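Local coordinates for PAN2-PAN3 deadenylation complex catalytic subunit pan2 (Neurospora crassa, PDB 4CZX), which serves as the catalytic subunit of the PAN deadenylation complex, probably shortening mRNA poly(A) tails, and is represented here by its N-terminal WD40 domain, at residues 15-20 and 48-53. Numbering follows the deposited sequence.
Sequences VAYPSP and KGFAGS
Tyr17 reaches across to strand 50-55 with the outer end of its ring and meets Phe50, Ala51 and Gly52 by van der Waals packing; no hydrogen bond joins the two segments. Its CG stands anti to the backbone N (chi1 -163°), which carries the phenol away from the end of strand 10-16 and onto the neighbouring sheet. There CZ lies 3.8 Å from Gly52 CA, and CE2 lies 3.8 Å from Gly52 N. A side chain on Gly52 would point at Tyr17 and run into CZ, so the bare backbone is what admits the ring.

Between the aromatic side chains, Tyr17 OH comes 3.4 Å from Phe50 CD1, and the two side chains cross at about a right angle. The same oxygen is 3.7 Å from Ala51 C, beside the peptide that leads into Gly52. His22 meets both rings, edge-to-face with Phe50, while Phe54 packs edge-to-face with Tyr17, and Ile44 and Ala64 from the flanking strands also touch the tyrosine.

Each backbone is fixed by bonds elsewhere: Tyr17 to His309, Gly52 to Ile44. The peptide before Pro18 is cis, turning the chain directly after the tyrosine. Substituting alanine for Tyr17 would probably open a gap over Gly52 and leave Phe50 without the phenol oxygen against its ring.

The contact thus joins adjacent blades of the beta-propeller, the one closed by N-terminal strand 10-16 and the blade formed by the strands from 32-35 to 60-66, through buried aromatic packing whose fit depends on shape and not on polar pairing.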
ATOM      1  N   VAL A  15     -26.264  16.992   7.247  1.00 33.82           N
ATOM      2  CA  VAL A  15     -25.003  16.284   7.176  1.00 33.89           C
ATOM      3  C   VAL A  15     -24.198  16.828   6.004  1.00 34.41           C
ATOM      4  O   VAL A  15     -24.756  17.251   4.993  1.00 32.05           O
ATOM      5  CB  VAL A  15     -25.202  14.744   7.047  1.00 32.29           C
ATOM      6  CG1 VAL A  15     -25.775  14.375   5.685  1.00 29.36           C
ATOM      7  CG2 VAL A  15     -23.869  14.006   7.288  1.00 37.23           C
ATOM      8  N   ALA A  16     -22.882  16.861   6.164  1.00 31.07           N
ATOM      9  CA  ALA A  16     -21.997  17.186   5.064  1.00 28.33           C
ATOM     10  C   ALA A  16     -21.596  15.889   4.380  1.00 28.24           C
ATOM     11  O   ALA A  16     -21.020  15.001   5.009  1.00 31.82           O
ATOM     12  CB  ALA A  16     -20.771  17.950   5.566  1.00 32.89           C
ATOM     13  N   TYR A  17     -21.919  15.752   3.099  1.00 28.60           N
ATOM     14  CA  TYR A  17     -21.571  14.520   2.392  1.00 26.82           C
ATOM     15  C   TYR A  17     -21.429  14.795   0.899  1.00 27.01           C
ATOM     16  O   TYR A  17     -22.409  15.130   0.235  1.00 28.97           O
ATOM     17  CB  TYR A  17     -22.618  13.401   2.650  1.00 26.66           C
ATOM     18  CG  TYR A  17     -22.072  12.039   2.269  1.00 25.97           C
ATOM     19  CD1 TYR A  17     -21.216  11.355   3.121  1.00 28.60           C
ATOM     20  CD2 TYR A  17     -22.359  11.472   1.033  1.00 24.51           C
ATOM     21  CE1 TYR A  17     -20.684  10.129   2.772  1.00 27.20           C
ATOM     22  CE2 TYR A  17     -21.840  10.256   0.676  1.00 27.37           C
ATOM     23  CZ  TYR A  17     -20.999   9.588   1.552  1.00 25.90           C
ATOM     24  OH  TYR A  17     -20.464   8.381   1.198  1.00 29.08           O
ATOM     25  N   PRO A  18     -20.198  14.678   0.360  1.00 28.07           N
ATOM     26  CA  PRO A  18     -18.957  14.299   1.053  1.00 32.11           C
ATOM     27  C   PRO A  18     -18.382  15.440   1.894  1.00 32.26           C
ATOM     28  O   PRO A  18     -18.338  16.573   1.423  1.00 33.50           O
ATOM     29  CB  PRO A  18     -18.014  13.938  -0.104  1.00 28.80           C
ATOM     30  CG  PRO A  18     -18.464  14.848  -1.236  1.00 26.23           C
ATOM     31  CD  PRO A  18     -19.976  14.917  -1.081  1.00 25.92           C
ATOM     32  N   SER A  19     -17.965  15.140   3.123  1.00 30.13           N
ATOM     33  CA  SER A  19     -17.329  16.118   4.011  1.00 32.72           C
ATOM     34  C   SER A  19     -15.848  16.329   3.632  1.00 35.21           C
ATOM     35  O   SER A  19     -15.313  15.572   2.827  1.00 31.05           O
ATOM     36  CB  SER A  19     -17.431  15.651   5.460  1.00 29.90           C
ATOM     37  OG  SER A  19     -16.372  14.764   5.762  1.00 33.64           O
ATOM     38  N   PRO A  20     -15.180  17.347   4.215  1.00 36.60           N
ATOM     39  CA  PRO A  20     -13.770  17.576   3.850  1.00 36.27           C
ATOM     40  C   PRO A  20     -12.826  16.383   4.065  1.00 39.90           C
ATOM     41  O   PRO A  20     -11.795  16.311   3.396  1.00 43.81           O
ATOM     42  CB  PRO A  20     -13.370  18.742   4.755  1.00 40.41           C
ATOM     43  CG  PRO A  20     -14.641  19.523   4.901  1.00 39.76           C
ATOM     44  CD  PRO A  20     -15.709  18.462   5.026  1.00 37.46           C
ATOM     45  N   LYS A  48     -17.893  10.723  -7.431  1.00 22.97           N
ATOM     46  CA  LYS A  48     -17.014   9.612  -7.800  1.00 25.11           C
ATOM     47  C   LYS A  48     -17.656   8.267  -7.456  1.00 24.10           C
ATOM     48  O   LYS A  48     -17.004   7.223  -7.475  1.00 26.59           O
ATOM     49  CB  LYS A  48     -15.647   9.739  -7.112  1.00 27.26           C
ATOM     50  CG  LYS A  48     -14.787  10.894  -7.661  1.00 30.11           C
ATOM     51  CD  LYS A  48     -13.692  11.284  -6.666  1.00 36.46           C
ATOM     52  CE  LYS A  48     -12.600  10.217  -6.563  1.00 41.73           C
ATOM     53  NZ  LYS A  48     -11.867  10.239  -5.248  1.00 39.19           N
ATOM     54  N   GLY A  49     -18.935   8.287  -7.130  1.00 23.91           N
ATOM     55  CA  GLY A  49     -19.645   7.033  -6.926  1.00 26.66           C
ATOM     56  C   GLY A  49     -19.701   6.471  -5.514  1.00 25.64           C
ATOM     57  O   GLY A  49     -20.077   5.312  -5.327  1.00 23.23           O
ATOM     58  N   PHE A  50     -19.354   7.260  -4.502  1.00 22.74           N
ATOM     59  CA  PHE A  50     -19.637   6.784  -3.140  1.00 21.44           C
ATOM     60  C   PHE A  50     -21.130   6.925  -2.839  1.00 25.20           C
ATOM     61  O   PHE A  50     -21.756   7.929  -3.202  1.00 23.48           O
ATOM     62  CB  PHE A  50     -18.822   7.552  -2.092  1.00 21.46           C
ATOM     63  CG  PHE A  50     -17.939   6.671  -1.259  1.00 22.89           C
ATOM     64  CD1 PHE A  50     -18.462   5.961  -0.180  1.00 24.64           C
ATOM     65  CD2 PHE A  50     -16.597   6.553  -1.547  1.00 28.05           C
ATOM     66  CE1 PHE A  50     -17.640   5.142   0.587  1.00 29.15           C
ATOM     67  CE2 PHE A  50     -15.768   5.737  -0.785  1.00 34.76           C
ATOM     68  CZ  PHE A  50     -16.286   5.033   0.285  1.00 31.19           C
ATOM     69  N   ALA A  51     -21.690   5.904  -2.196  1.00 23.12           N
ATOM     70  CA  ALA A  51     -23.052   5.944  -1.680  1.00 23.24           C
ATOM     71  C   ALA A  51     -22.991   6.008  -0.168  1.00 27.27           C
ATOM     72  O   ALA A  51     -22.308   5.184   0.465  1.00 26.92           O
ATOM     73  CB  ALA A  51     -23.837   4.711  -2.122  1.00 20.35           C
ATOM     74  N   GLY A  52     -23.666   6.991   0.415  1.00 25.48           N
ATOM     75  CA  GLY A  52     -23.812   7.045   1.862  1.00 24.66           C
ATOM     76  C   GLY A  52     -25.280   6.983   2.262  1.00 27.47           C
ATOM     77  O   GLY A  52     -26.110   7.628   1.631  1.00 25.78           O
ATOM     78  N   SER A  53     -25.597   6.204   3.298  1.00 25.49           N
ATOM     79  CA  SER A  53     -26.962   6.127   3.818  1.00 25.48           C
ATOM     80  C   SER A  53     -27.028   6.704   5.229  1.00 32.81           C
ATOM     81  O   SER A  53     -26.077   6.572   6.016  1.00 29.04           O
ATOM     82  CB  SER A  53     -27.475   4.684   3.814  1.00 26.93           C
ATOM     83  OG  SER A  53     -26.809   3.890   4.783  1.00 25.82           O
TER